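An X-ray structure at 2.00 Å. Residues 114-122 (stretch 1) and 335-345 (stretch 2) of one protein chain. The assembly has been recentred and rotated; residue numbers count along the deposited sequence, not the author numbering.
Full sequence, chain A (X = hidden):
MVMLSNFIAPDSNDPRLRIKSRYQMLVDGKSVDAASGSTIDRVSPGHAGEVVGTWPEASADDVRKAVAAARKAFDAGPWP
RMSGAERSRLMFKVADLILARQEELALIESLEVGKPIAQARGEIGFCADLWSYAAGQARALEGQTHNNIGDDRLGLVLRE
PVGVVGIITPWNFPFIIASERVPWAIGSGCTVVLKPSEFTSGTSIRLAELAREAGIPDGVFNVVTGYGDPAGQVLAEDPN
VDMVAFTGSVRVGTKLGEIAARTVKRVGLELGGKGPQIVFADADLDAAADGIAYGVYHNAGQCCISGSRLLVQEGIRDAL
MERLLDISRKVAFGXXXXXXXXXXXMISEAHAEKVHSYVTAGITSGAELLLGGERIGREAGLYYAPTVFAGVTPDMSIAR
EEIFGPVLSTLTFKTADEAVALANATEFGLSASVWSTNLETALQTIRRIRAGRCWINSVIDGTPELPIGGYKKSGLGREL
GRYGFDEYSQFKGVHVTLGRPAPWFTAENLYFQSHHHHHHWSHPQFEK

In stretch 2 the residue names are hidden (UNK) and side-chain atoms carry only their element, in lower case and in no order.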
# COMPACT_ATOMS: atom_id res chain seq x y z
N GLY A 114 -27.67 -27.85 -12.56
CA GLY A 114 -27.30 -28.74 -13.67
C GLY A 114 -25.79 -28.82 -13.87
O GLY A 114 -25.32 -29.23 -14.92
N LYS A 115 -25.05 -28.43 -12.85
CA LYS A 115 -23.60 -28.39 -12.85
C LYS A 115 -23.09 -29.80 -12.58
O LYS A 115 -23.59 -30.47 -11.68
CB LYS A 115 -23.17 -27.48 -11.69
CG LYS A 115 -21.79 -26.90 -11.70
CD LYS A 115 -21.61 -26.04 -10.43
CE LYS A 115 -22.28 -24.67 -10.56
NZ LYS A 115 -21.56 -23.78 -11.50
N PRO A 116 -22.11 -30.26 -13.38
CA PRO A 116 -21.50 -31.57 -13.11
C PRO A 116 -21.02 -31.66 -11.65
O PRO A 116 -20.40 -30.72 -11.15
CB PRO A 116 -20.30 -31.59 -14.05
CG PRO A 116 -20.71 -30.70 -15.18
CD PRO A 116 -21.49 -29.59 -14.53
N ILE A 117 -21.30 -32.79 -11.00
CA ILE A 117 -21.03 -32.96 -9.56
C ILE A 117 -19.54 -32.81 -9.17
O ILE A 117 -19.20 -32.24 -8.13
CB ILE A 117 -21.64 -34.25 -8.98
CG1 ILE A 117 -21.48 -34.25 -7.44
CG2 ILE A 117 -21.02 -35.51 -9.62
CD1 ILE A 117 -22.54 -33.45 -6.73
N ALA A 118 -18.66 -33.27 -10.05
CA ALA A 118 -17.23 -33.12 -9.80
C ALA A 118 -16.84 -31.65 -9.86
O ALA A 118 -16.03 -31.20 -9.06
CB ALA A 118 -16.40 -33.97 -10.81
N GLN A 119 -17.41 -30.90 -10.81
CA GLN A 119 -17.17 -29.45 -10.87
C GLN A 119 -17.78 -28.76 -9.63
O GLN A 119 -17.13 -27.92 -9.00
CB GLN A 119 -17.75 -28.84 -12.14
CG GLN A 119 -17.67 -27.31 -12.20
CD GLN A 119 -18.53 -26.75 -13.32
OE1 GLN A 119 -18.83 -27.46 -14.29
NE2 GLN A 119 -18.90 -25.49 -13.21
N ALA A 120 -19.02 -29.12 -9.30
CA ALA A 120 -19.68 -28.53 -8.13
C ALA A 120 -18.83 -28.76 -6.89
O ALA A 120 -18.62 -27.84 -6.13
CB ALA A 120 -21.07 -29.08 -7.94
N ARG A 121 -18.32 -29.97 -6.71
CA ARG A 121 -17.53 -30.30 -5.53
C ARG A 121 -16.29 -29.41 -5.45
O ARG A 121 -15.99 -28.87 -4.38
CB ARG A 121 -17.15 -31.79 -5.53
CG ARG A 121 -16.32 -32.27 -4.35
CD ARG A 121 -15.89 -33.76 -4.52
NE ARG A 121 -17.07 -34.62 -4.55
CZ ARG A 121 -17.54 -35.25 -5.62
NH1 ARG A 121 -16.93 -35.17 -6.80
NH2 ARG A 121 -18.63 -35.99 -5.51
N GLY A 122 -15.59 -29.24 -6.58
CA GLY A 122 -14.42 -28.33 -6.65
C GLY A 122 -14.79 -26.88 -6.35
O GLY A 122 -14.03 -26.16 -5.68
N UNK A 335 -25.58 -36.21 -17.75
CA UNK A 335 -26.01 -36.40 -16.37
C UNK A 335 -25.11 -35.67 -15.34
O UNK A 335 -24.00 -36.12 -15.07
c UNK A 335 -26.70 -38.19 -14.69
c UNK A 335 -26.03 -37.89 -16.05
o UNK A 335 -26.82 -39.39 -14.35
o UNK A 335 -27.11 -37.24 -13.97
N UNK A 336 -25.61 -34.56 -14.76
CA UNK A 336 -24.79 -33.84 -13.77
C UNK A 336 -24.40 -34.68 -12.56
O UNK A 336 -23.42 -34.34 -11.90
c UNK A 336 -26.62 -32.45 -14.55
c UNK A 336 -26.88 -33.86 -15.04
c UNK A 336 -25.65 -32.64 -13.38
N UNK A 337 -25.12 -35.76 -12.27
CA UNK A 337 -24.84 -36.58 -11.09
C UNK A 337 -23.76 -37.61 -11.34
O UNK A 337 -23.30 -38.26 -10.40
c UNK A 337 -26.11 -37.29 -10.59
c UNK A 337 -27.20 -36.35 -10.07
c UNK A 337 -28.38 -37.17 -9.53
c UNK A 337 -26.62 -35.45 -8.97
N UNK A 338 -23.37 -37.78 -12.61
CA UNK A 338 -22.28 -38.71 -12.94
C UNK A 338 -20.92 -38.07 -12.73
O UNK A 338 -20.67 -36.96 -13.20
o UNK A 338 -20.40 -40.49 -14.42
c UNK A 338 -21.62 -40.46 -14.63
c UNK A 338 -22.42 -39.20 -14.38
n UNK A 338 -22.31 -41.52 -15.09
N UNK A 339 -20.03 -38.76 -12.02
CA UNK A 339 -18.69 -38.24 -11.70
C UNK A 339 -17.81 -38.01 -12.93
O UNK A 339 -16.89 -37.22 -12.89
o UNK A 339 -17.42 -37.20 -8.81
c UNK A 339 -17.96 -39.19 -10.73
o UNK A 339 -19.12 -37.77 -7.53
c UNK A 339 -18.59 -39.25 -9.31
c UNK A 339 -18.36 -37.98 -8.50
N UNK A 340 -18.12 -38.71 -14.03
CA UNK A 340 -17.36 -38.58 -15.29
C UNK A 340 -17.77 -37.36 -16.11
O UNK A 340 -17.02 -36.91 -16.98
c UNK A 340 -16.98 -41.13 -15.50
n UNK A 340 -18.04 -42.34 -17.54
n UNK A 340 -19.76 -43.66 -16.68
c UNK A 340 -19.23 -42.92 -17.66
c UNK A 340 -17.14 -42.44 -16.37
c UNK A 340 -17.52 -39.86 -16.16
n UNK A 340 -19.92 -42.76 -18.77
N UNK A 341 -18.95 -36.81 -15.83
CA UNK A 341 -19.47 -35.69 -16.63
C UNK A 341 -18.60 -34.44 -16.50
O UNK A 341 -18.24 -34.05 -15.37
o UNK A 341 -21.73 -36.56 -16.43
c UNK A 341 -20.93 -35.38 -16.23
c UNK A 341 -21.51 -34.24 -17.08
N UNK A 342 -18.30 -33.81 -17.62
CA UNK A 342 -17.47 -32.59 -17.63
C UNK A 342 -18.32 -31.37 -17.97
O UNK A 342 -17.95 -30.25 -17.65
c UNK A 342 -15.27 -33.80 -18.30
n UNK A 342 -12.63 -32.69 -18.54
c UNK A 342 -14.44 -33.50 -17.04
c UNK A 342 -16.31 -32.72 -18.64
c UNK A 342 -13.38 -32.41 -17.27
N UNK A 343 -19.43 -31.60 -18.66
CA UNK A 343 -20.31 -30.54 -19.13
C UNK A 343 -21.75 -30.96 -18.81
O UNK A 343 -22.16 -32.06 -19.15
c UNK A 343 -18.53 -30.13 -22.55
c UNK A 343 -18.75 -29.99 -21.07
c UNK A 343 -21.16 -29.15 -21.13
c UNK A 343 -20.19 -30.29 -20.65
N UNK A 344 -22.50 -30.09 -18.13
CA UNK A 344 -23.85 -30.43 -17.68
C UNK A 344 -24.98 -29.81 -18.49
O UNK A 344 -24.92 -29.73 -19.72
N UNK A 345 -26.02 -29.37 -17.78
CA UNK A 345 -27.29 -29.05 -18.43
C UNK A 345 -27.42 -27.56 -18.67
O UNK A 345 -26.73 -26.76 -18.01
c UNK A 345 -28.47 -29.56 -17.53
O HOH W 1 -19.22 -34.60 -12.67
O HOH W 2 -18.49 -27.74 -16.84

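Position 335 carries two carbons, the second bearing two oxygens, and its side chain does not touch stretch 1: an aspartate, D335. Its OD1 accepts a hydrogen bond from the backbone N of position 337 (3.0 Å), bracing the type I turn that begins here.

At position 336 three carbons close a ring onto the backbone nitrogen, so the residue is proline, P336. The ring lies against the peptide backbone of stretch 1, its CB 3.4 Å from K115 O and its CG 3.5 Å from G114 O. Its own carbonyl also takes part: I117 N donates to P336 O (2.8 Å).

Position 337 has four carbons forked at the second, the pattern of leucine, L337. CA-to-CB points away from stretch 1, and the nearer contact is made by the backbone, with L337 O 3.7 Å from I117 CG2.

Two carbons, the second with one oxygen and one nitrogen, make position 338 asparagine, N338. Its CA-to-CB bond points away from stretch 1, and the side chain serves its own loop: N338 OD1 accepts from the N of position 340 (2.9 Å), across the second type I turn.

Position 339 has three carbons, the third bearing two oxygens, which reach the guanidinium of R121; this is glutamate, E339. R121 NH1 donates to E339 OE1 (2.9 Å) and R121 NH2 to E339 OE2 (2.7 Å), a two-pronged salt bridge in which both carboxylate oxygens are engaged. I117 CG2 also packs 3.6 Å from E339 OE2.

At position 340, three carbons, a nitrogen and a carbon with two further nitrogens spell arginine, R340. Its CA-to-CB bond points away from stretch 1, and it makes no contact with stretch 1.

Position 341 branches at its first carbon into one oxygen and one carbon: threonine, T341. The methyl CG2 lies 4.1 Å from P116 CG, while OG1 donates to D335 O (2.7 Å), tying the two turns together.

Four carbons in a row ending in nitrogen identify position 342 as lysine, K342. Its CA-to-CB bond points away from stretch 1; its backbone K342 O instead receives a hydrogen bond from water 2 (2.7 Å), which also donates to Q119 OE1 (2.6 Å).

Position 343 has four carbons, forked at the first with one arm two carbons long: isoleucine, I343, whose CA-to-CB bond points away from stretch 1.

Position 344 has no side-chain atoms and is glycine, G344. A CB here would fall 2.0 Å from G114 O, so the close approach of the two backbones depends on its absence.

Position 345 has one carbon, hence alanine, A345, whose N donates to G114 O (2.9 Å).

Backbone hydrogen bonds thus pin the loop to stretch 1 at two points, A345 to G114 and P336 to I117 at the start of the helix. Between them P116 packs against the loop, its CG 3.5 Å from G344 N. Farther along the helix, water 1 accepts from A118 N (3.0 Å) and donates to N338 O (2.8 Å) and T341 O (2.9 Å), and the R121–E339 salt bridge adds a charged clasp.

Stretch 2 335-345: DPLNERTKIGA
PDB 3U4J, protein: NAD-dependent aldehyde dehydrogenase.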